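Local coordinates for peroxin 22 (Pichia angusta, PDB 5NKZ), which is probably involved in peroxisome biogenesis and forms a complex with the ubiquitin-conjugating enzyme Pex4p, at residues Leu55-Leu69 with Gln80-Leu94. Sequence-based numbering, arbitrary orientation. Where two conformers were deposited one is given.
Sequences LTVILHPSVDKSEFL and QVIQVRTEESIFHVL
With CG anti to the backbone N (chi1 -155°), His60 swings its imidazole from the end of strand 55-59 toward Glu87, whose chain, extended beyond CG, crosses it obliquely, ring and carboxylate planes 58° apart. His60 NE2 donates to Glu87 OE1 at 2.7 Å, the oxygen lying in the ring plane and using its anti lone pair. The contact belongs to a beta-alpha-beta unit in a parallel sheet: strands 55-59 and 81-83 run side by side with helix 65-71 between them in sequence. Val57 N donates to Gln80 O, and Leu59 N to Ile82 O. Beta-branched Val57, Val81, Ile58 and Ile82 suit such extended backbone and give both faces apolar cover. On one face Leu59 CD1 packs 3.5 Å from Val81 CG1, while Val81 CG2 touches Phe68 CE1 and Leu69 CD2 of the helix. On the other, Ile58 CD1 meets Val93 CG1 tip to tip at 3.9 Å, joining the sheet to helix 87-97. Replacing His60 with an alanine would probably leave Glu87 OE1 without its in-plane imidazole donor, though backbone bonds from Glu110 N and Met111 N to the carboxylate would remain, and open a gap beside Ile90 CD1. Gln83 is apt beside the loop because its amide can both donate and accept: NE2 bonds to Val84 O and weakly to His60 O and Val63 O, and OE1 receives a weak bond from Lys65 N at 2.7 Å.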
loop_
_atom_site.group_PDB
_atom_site.type_symbol
_atom_site.label_atom_id
_atom_site.label_comp_id
_atom_site.label_asym_id
_atom_site.label_seq_id
_atom_site.Cartn_x
_atom_site.Cartn_y
_atom_site.Cartn_z
ATOM N N LEU C 55 -9.298 -14.332 2.856
ATOM C CA LEU C 55 -9.403 -14.921 1.549
ATOM C C LEU C 55 -9.380 -13.721 0.659
ATOM O O LEU C 55 -9.864 -12.636 1.054
ATOM C CB LEU C 55 -10.682 -15.707 1.410
ATOM C CG LEU C 55 -11.153 -16.102 -0.002
ATOM C CD1 LEU C 55 -10.206 -17.015 -0.763
ATOM C CD2 LEU C 55 -12.519 -16.786 0.179
ATOM N N THR C 56 -8.759 -13.879 -0.503
ATOM C CA THR C 56 -8.590 -12.784 -1.416
ATOM C C THR C 56 -8.703 -13.402 -2.794
ATOM O O THR C 56 -8.008 -14.363 -3.114
ATOM C CB THR C 56 -7.222 -12.077 -1.174
ATOM O OG1 THR C 56 -7.118 -11.599 0.190
ATOM C CG2 THR C 56 -7.066 -10.892 -2.127
ATOM N N VAL C 57 -9.605 -12.872 -3.594
ATOM C CA VAL C 57 -9.926 -13.418 -4.898
ATOM C C VAL C 57 -9.359 -12.548 -6.037
ATOM O O VAL C 57 -9.551 -11.319 -6.079
ATOM C CB VAL C 57 -11.463 -13.517 -5.066
ATOM C CG1 VAL C 57 -11.872 -13.712 -6.520
ATOM C CG2 VAL C 57 -12.030 -14.652 -4.209
ATOM N N ILE C 58 -8.755 -13.216 -7.009
ATOM C CA ILE C 58 -8.152 -12.574 -8.150
ATOM C C ILE C 58 -8.858 -13.040 -9.433
ATOM O O ILE C 58 -8.743 -14.201 -9.837
ATOM C CB ILE C 58 -6.622 -12.889 -8.146
ATOM C CG1 ILE C 58 -6.036 -12.512 -6.770
ATOM C CG2 ILE C 58 -5.873 -12.160 -9.275
ATOM C CD1 ILE C 58 -4.744 -13.211 -6.450
ATOM N N LEU C 59 -9.575 -12.139 -10.090
ATOM C CA LEU C 59 -10.284 -12.515 -11.329
ATOM C C LEU C 59 -9.395 -12.394 -12.563
ATOM O O LEU C 59 -8.715 -11.379 -12.771
ATOM C CB LEU C 59 -11.556 -11.681 -11.524
ATOM C CG LEU C 59 -12.434 -11.625 -10.265
ATOM C CD1 LEU C 59 -13.393 -10.454 -10.385
ATOM C CD2 LEU C 59 -13.160 -12.941 -10.011
ATOM N N HIS C 60 -9.410 -13.447 -13.366
ATOM C CA HIS C 60 -8.901 -13.427 -14.734
ATOM C C HIS C 60 -9.514 -12.225 -15.463
ATOM O O HIS C 60 -10.584 -11.745 -15.070
ATOM C CB HIS C 60 -9.335 -14.726 -15.421
ATOM C CG HIS C 60 -8.470 -15.159 -16.558
ATOM N ND1 HIS C 60 -8.940 -15.251 -17.849
ATOM C CD2 HIS C 60 -7.187 -15.592 -16.593
ATOM C CE1 HIS C 60 -7.975 -15.684 -18.639
ATOM N NE2 HIS C 60 -6.896 -15.894 -17.903
ATOM N N PRO C 61 -8.832 -11.721 -16.510
ATOM C CA PRO C 61 -9.449 -10.710 -17.376
ATOM C C PRO C 61 -10.809 -11.155 -17.916
ATOM O O PRO C 61 -11.701 -10.327 -18.049
ATOM C CB PRO C 61 -8.450 -10.567 -18.534
ATOM C CG PRO C 61 -7.153 -11.020 -17.989
ATOM C CD PRO C 61 -7.437 -11.999 -16.907
ATOM N N SER C 62 -10.952 -12.448 -18.210
ATOM C CA SER C 62 -12.215 -13.025 -18.728
ATOM C C SER C 62 -13.412 -12.763 -17.825
ATOM O O SER C 62 -14.521 -12.645 -18.321
ATOM C CB SER C 62 -12.110 -14.542 -18.909
ATOM O OG SER C 62 -12.275 -15.193 -17.654
ATOM N N VAL C 63 -13.177 -12.697 -16.514
ATOM C CA VAL C 63 -14.230 -12.458 -15.527
ATOM C C VAL C 63 -14.302 -10.988 -15.118
ATOM O O VAL C 63 -13.374 -10.484 -14.482
ATOM C CB VAL C 63 -13.984 -13.300 -14.254
ATOM C CG1 VAL C 63 -15.103 -13.100 -13.239
ATOM C CG2 VAL C 63 -13.800 -14.769 -14.629
ATOM N N ASP C 64 -15.410 -10.327 -15.462
ATOM C CA ASP C 64 -15.671 -8.954 -15.027
ATOM C C ASP C 64 -15.979 -8.881 -13.533
ATOM O O ASP C 64 -16.766 -9.664 -13.012
ATOM C CB ASP C 64 -16.841 -8.344 -15.801
ATOM C CG ASP C 64 -17.167 -6.915 -15.338
ATOM O OD1 ASP C 64 -16.461 -5.969 -15.765
ATOM O OD2 ASP C 64 -18.118 -6.742 -14.529
ATOM N N LYS C 65 -15.376 -7.923 -12.854
ATOM C CA LYS C 65 -15.514 -7.812 -11.414
ATOM C C LYS C 65 -16.935 -7.490 -11.040
ATOM O O LYS C 65 -17.515 -8.194 -10.229
ATOM C CB LYS C 65 -14.539 -6.777 -10.817
ATOM C CG LYS C 65 -14.433 -6.735 -9.282
ATOM C CD LYS C 65 -14.148 -5.346 -8.763
ATOM C CE LYS C 65 -14.092 -5.246 -7.245
ATOM N NZ LYS C 65 -12.749 -5.653 -6.816
ATOM N N SER C 66 -17.518 -6.457 -11.625
ATOM C CA SER C 66 -18.803 -5.986 -11.115
ATOM C C SER C 66 -19.971 -6.986 -11.395
ATOM O O SER C 66 -20.941 -7.051 -10.624
ATOM C CB SER C 66 -19.099 -4.565 -11.611
ATOM O OG SER C 66 -19.614 -4.597 -12.926
ATOM N N GLU C 67 -19.859 -7.773 -12.471
ATOM C CA GLU C 67 -20.864 -8.805 -12.775
ATOM C C GLU C 67 -20.685 -9.950 -11.810
ATOM O O GLU C 67 -21.669 -10.411 -11.268
ATOM C CB GLU C 67 -20.915 -9.155 -14.265
ATOM C CG GLU C 67 -20.555 -10.568 -14.682
ATOM C CD GLU C 67 -19.992 -10.618 -16.121
ATOM O OE1 GLU C 67 -20.355 -9.742 -16.962
ATOM O OE2 GLU C 67 -19.160 -11.533 -16.430
ATOM N N PHE C 68 -19.449 -10.347 -11.532
ATOM C CA PHE C 68 -19.137 -11.360 -10.508
ATOM C C PHE C 68 -19.720 -11.020 -9.134
ATOM O O PHE C 68 -20.219 -11.905 -8.410
ATOM C CB PHE C 68 -17.623 -11.552 -10.398
ATOM C CG PHE C 68 -17.173 -12.423 -9.241
ATOM C CD1 PHE C 68 -16.917 -11.858 -7.995
ATOM C CD2 PHE C 68 -16.946 -13.792 -9.400
ATOM C CE1 PHE C 68 -16.481 -12.639 -6.917
ATOM C CE2 PHE C 68 -16.487 -14.571 -8.327
ATOM C CZ PHE C 68 -16.274 -14.007 -7.075
ATOM N N LEU C 69 -19.668 -9.755 -8.759
ATOM C CA LEU C 69 -20.146 -9.367 -7.450
ATOM C C LEU C 69 -21.676 -9.437 -7.328
ATOM O O LEU C 69 -22.165 -9.664 -6.241
ATOM C CB LEU C 69 -19.641 -7.960 -7.086
ATOM C CG LEU C 69 -18.135 -7.706 -6.970
ATOM C CD1 LEU C 69 -17.861 -6.264 -6.656
ATOM C CD2 LEU C 69 -17.516 -8.529 -5.872
ATOM N N GLN C 80 -11.910 -7.370 -1.164
ATOM C CA GLN C 80 -11.272 -8.684 -1.151
ATOM C C GLN C 80 -11.126 -9.278 -2.538
ATOM O O GLN C 80 -10.512 -10.326 -2.666
ATOM C CB GLN C 80 -12.069 -9.699 -0.327
ATOM C CG GLN C 80 -12.144 -9.450 1.169
ATOM C CD GLN C 80 -12.893 -10.578 1.904
ATOM O OE1 GLN C 80 -13.702 -10.343 2.807
ATOM N NE2 GLN C 80 -12.638 -11.817 1.499
ATOM N N VAL C 81 -11.708 -8.651 -3.556
ATOM C CA VAL C 81 -11.709 -9.151 -4.931
ATOM C C VAL C 81 -10.862 -8.231 -5.802
ATOM O O VAL C 81 -10.999 -7.032 -5.704
ATOM C CB VAL C 81 -13.170 -9.216 -5.475
ATOM C CG1 VAL C 81 -13.210 -9.608 -6.957
ATOM C CG2 VAL C 81 -13.979 -10.202 -4.644
ATOM N N ILE C 82 -10.024 -8.784 -6.677
ATOM C CA ILE C 82 -9.044 -7.980 -7.440
ATOM C C ILE C 82 -9.138 -8.251 -8.943
ATOM O O ILE C 82 -8.775 -9.315 -9.434
ATOM C CB ILE C 82 -7.631 -8.210 -6.878
ATOM C CG1 ILE C 82 -7.463 -7.455 -5.547
ATOM C CG2 ILE C 82 -6.572 -7.721 -7.838
ATOM C CD1 ILE C 82 -6.484 -8.111 -4.600
ATOM N N GLN C 83 -9.663 -7.269 -9.662
ATOM C CA GLN C 83 -9.797 -7.335 -11.118
ATOM C C GLN C 83 -8.443 -7.107 -11.743
ATOM O O GLN C 83 -7.858 -6.056 -11.585
ATOM C CB GLN C 83 -10.752 -6.247 -11.650
ATOM C CG GLN C 83 -10.948 -6.262 -13.160
ATOM C CD GLN C 83 -11.546 -7.562 -13.612
ATOM O OE1 GLN C 83 -12.734 -7.729 -13.539
ATOM N NE2 GLN C 83 -10.723 -8.500 -14.033
ATOM N N VAL C 84 -7.980 -8.107 -12.469
ATOM C CA VAL C 84 -6.750 -8.064 -13.204
ATOM C C VAL C 84 -7.131 -7.983 -14.685
ATOM O O VAL C 84 -8.215 -8.423 -15.068
ATOM C CB VAL C 84 -5.917 -9.306 -12.834
ATOM C CG1 VAL C 84 -5.304 -10.006 -14.041
ATOM C CG2 VAL C 84 -4.887 -8.960 -11.764
ATOM N N ARG C 85 -6.237 -7.414 -15.497
ATOM C CA ARG C 85 -6.454 -7.171 -16.931
ATOM C C ARG C 85 -5.549 -7.946 -17.893
ATOM O O ARG C 85 -5.919 -8.065 -19.073
ATOM C CB ARG C 85 -6.407 -5.667 -17.246
ATOM C CG ARG C 85 -7.744 -4.990 -16.916
ATOM C CD ARG C 85 -8.035 -3.619 -17.561
ATOM N NE ARG C 85 -9.426 -3.608 -18.035
ATOM C CZ ARG C 85 -10.512 -3.691 -17.255
ATOM N NH1 ARG C 85 -10.413 -3.732 -15.927
ATOM N NH2 ARG C 85 -11.727 -3.727 -17.809
ATOM N N THR C 86 -4.413 -8.470 -17.414
ATOM C CA THR C 86 -3.567 -9.396 -18.198
ATOM C C THR C 86 -3.271 -10.652 -17.363
ATOM O O THR C 86 -3.145 -10.570 -16.138
ATOM C CB THR C 86 -2.204 -8.757 -18.637
ATOM O OG1 THR C 86 -1.250 -8.802 -17.558
ATOM C CG2 THR C 86 -2.376 -7.301 -19.111
ATOM N N GLU C 87 -3.121 -11.805 -18.009
ATOM C CA GLU C 87 -2.718 -12.997 -17.268
ATOM C C GLU C 87 -1.421 -12.819 -16.453
ATOM O O GLU C 87 -1.341 -13.260 -15.302
ATOM C CB GLU C 87 -2.577 -14.182 -18.210
ATOM C CG GLU C 87 -3.932 -14.762 -18.561
ATOM C CD GLU C 87 -3.842 -16.028 -19.373
ATOM O OE1 GLU C 87 -4.878 -16.728 -19.481
ATOM O OE2 GLU C 87 -2.755 -16.323 -19.920
ATOM N N GLU C 88 -0.429 -12.152 -17.038
ATOM C CA GLU C 88 0.831 -11.908 -16.350
ATOM C C GLU C 88 0.566 -11.244 -15.005
ATOM O O GLU C 88 1.055 -11.698 -13.963
ATOM C CB GLU C 88 1.743 -11.026 -17.192
ATOM C CG GLU C 88 3.194 -11.118 -16.748
ATOM C CD GLU C 88 4.090 -10.111 -17.426
ATOM O OE1 GLU C 88 5.158 -9.800 -16.846
ATOM O OE2 GLU C 88 3.735 -9.653 -18.541
ATOM N N SER C 89 -0.264 -10.200 -15.020
ATOM C CA SER C 89 -0.578 -9.476 -13.790
ATOM C C SER C 89 -0.956 -10.377 -12.636
ATOM O O SER C 89 -0.701 -10.016 -11.480
ATOM C CB SER C 89 -1.696 -8.478 -14.008
ATOM O OG SER C 89 -1.469 -7.791 -15.206
ATOM N N ILE C 90 -1.574 -11.537 -12.940
ATOM C CA ILE C 90 -2.009 -12.488 -11.900
ATOM C C ILE C 90 -0.844 -12.750 -10.969
ATOM O O ILE C 90 -0.936 -12.503 -9.765
ATOM C CB ILE C 90 -2.553 -13.804 -12.495
ATOM C CG1 ILE C 90 -3.889 -13.561 -13.207
ATOM C CG2 ILE C 90 -2.745 -14.883 -11.424
ATOM C CD1 ILE C 90 -4.193 -14.633 -14.251
ATOM N N PHE C 91 0.275 -13.166 -11.564
ATOM C CA PHE C 91 1.453 -13.616 -10.809
ATOM C C PHE C 91 2.036 -12.477 -9.990
ATOM O O PHE C 91 2.452 -12.686 -8.862
ATOM C CB PHE C 91 2.507 -14.212 -11.738
ATOM C CG PHE C 91 1.951 -15.227 -12.695
ATOM C CD1 PHE C 91 1.603 -16.500 -12.245
ATOM C CD2 PHE C 91 1.742 -14.908 -14.043
ATOM C CE1 PHE C 91 1.085 -17.437 -13.112
ATOM C CE2 PHE C 91 1.214 -15.859 -14.920
ATOM C CZ PHE C 91 0.888 -17.126 -14.449
ATOM N N HIS C 92 2.014 -11.263 -10.525
ATOM C CA HIS C 92 2.475 -10.120 -9.739
ATOM C C HIS C 92 1.556 -9.865 -8.567
ATOM O O HIS C 92 2.023 -9.563 -7.462
ATOM C CB HIS C 92 2.635 -8.859 -10.609
ATOM C CG HIS C 92 3.567 -9.073 -11.756
ATOM N ND1 HIS C 92 3.199 -8.845 -13.069
ATOM C CD2 HIS C 92 4.823 -9.581 -11.787
ATOM C CE1 HIS C 92 4.199 -9.178 -13.859
ATOM N NE2 HIS C 92 5.197 -9.618 -13.107
ATOM N N VAL C 93 0.255 -10.006 -8.800
ATOM C CA VAL C 93 -0.710 -9.826 -7.730
ATOM C C VAL C 93 -0.539 -10.902 -6.641
ATOM O O VAL C 93 -0.582 -10.597 -5.446
ATOM C CB VAL C 93 -2.154 -9.786 -8.266
ATOM C CG1 VAL C 93 -3.154 -9.705 -7.106
ATOM C CG2 VAL C 93 -2.347 -8.604 -9.208
ATOM N N LEU C 94 -0.316 -12.144 -7.056
ATOM C CA LEU C 94 -0.081 -13.226 -6.110
ATOM C C LEU C 94 1.164 -12.948 -5.274
ATOM O O LEU C 94 1.130 -13.048 -4.040
ATOM C CB LEU C 94 0.076 -14.562 -6.841
ATOM C CG LEU C 94 -1.196 -15.172 -7.425
ATOM C CD1 LEU C 94 -0.923 -16.470 -8.171
ATOM C CD2 LEU C 94 -2.188 -15.395 -6.297
#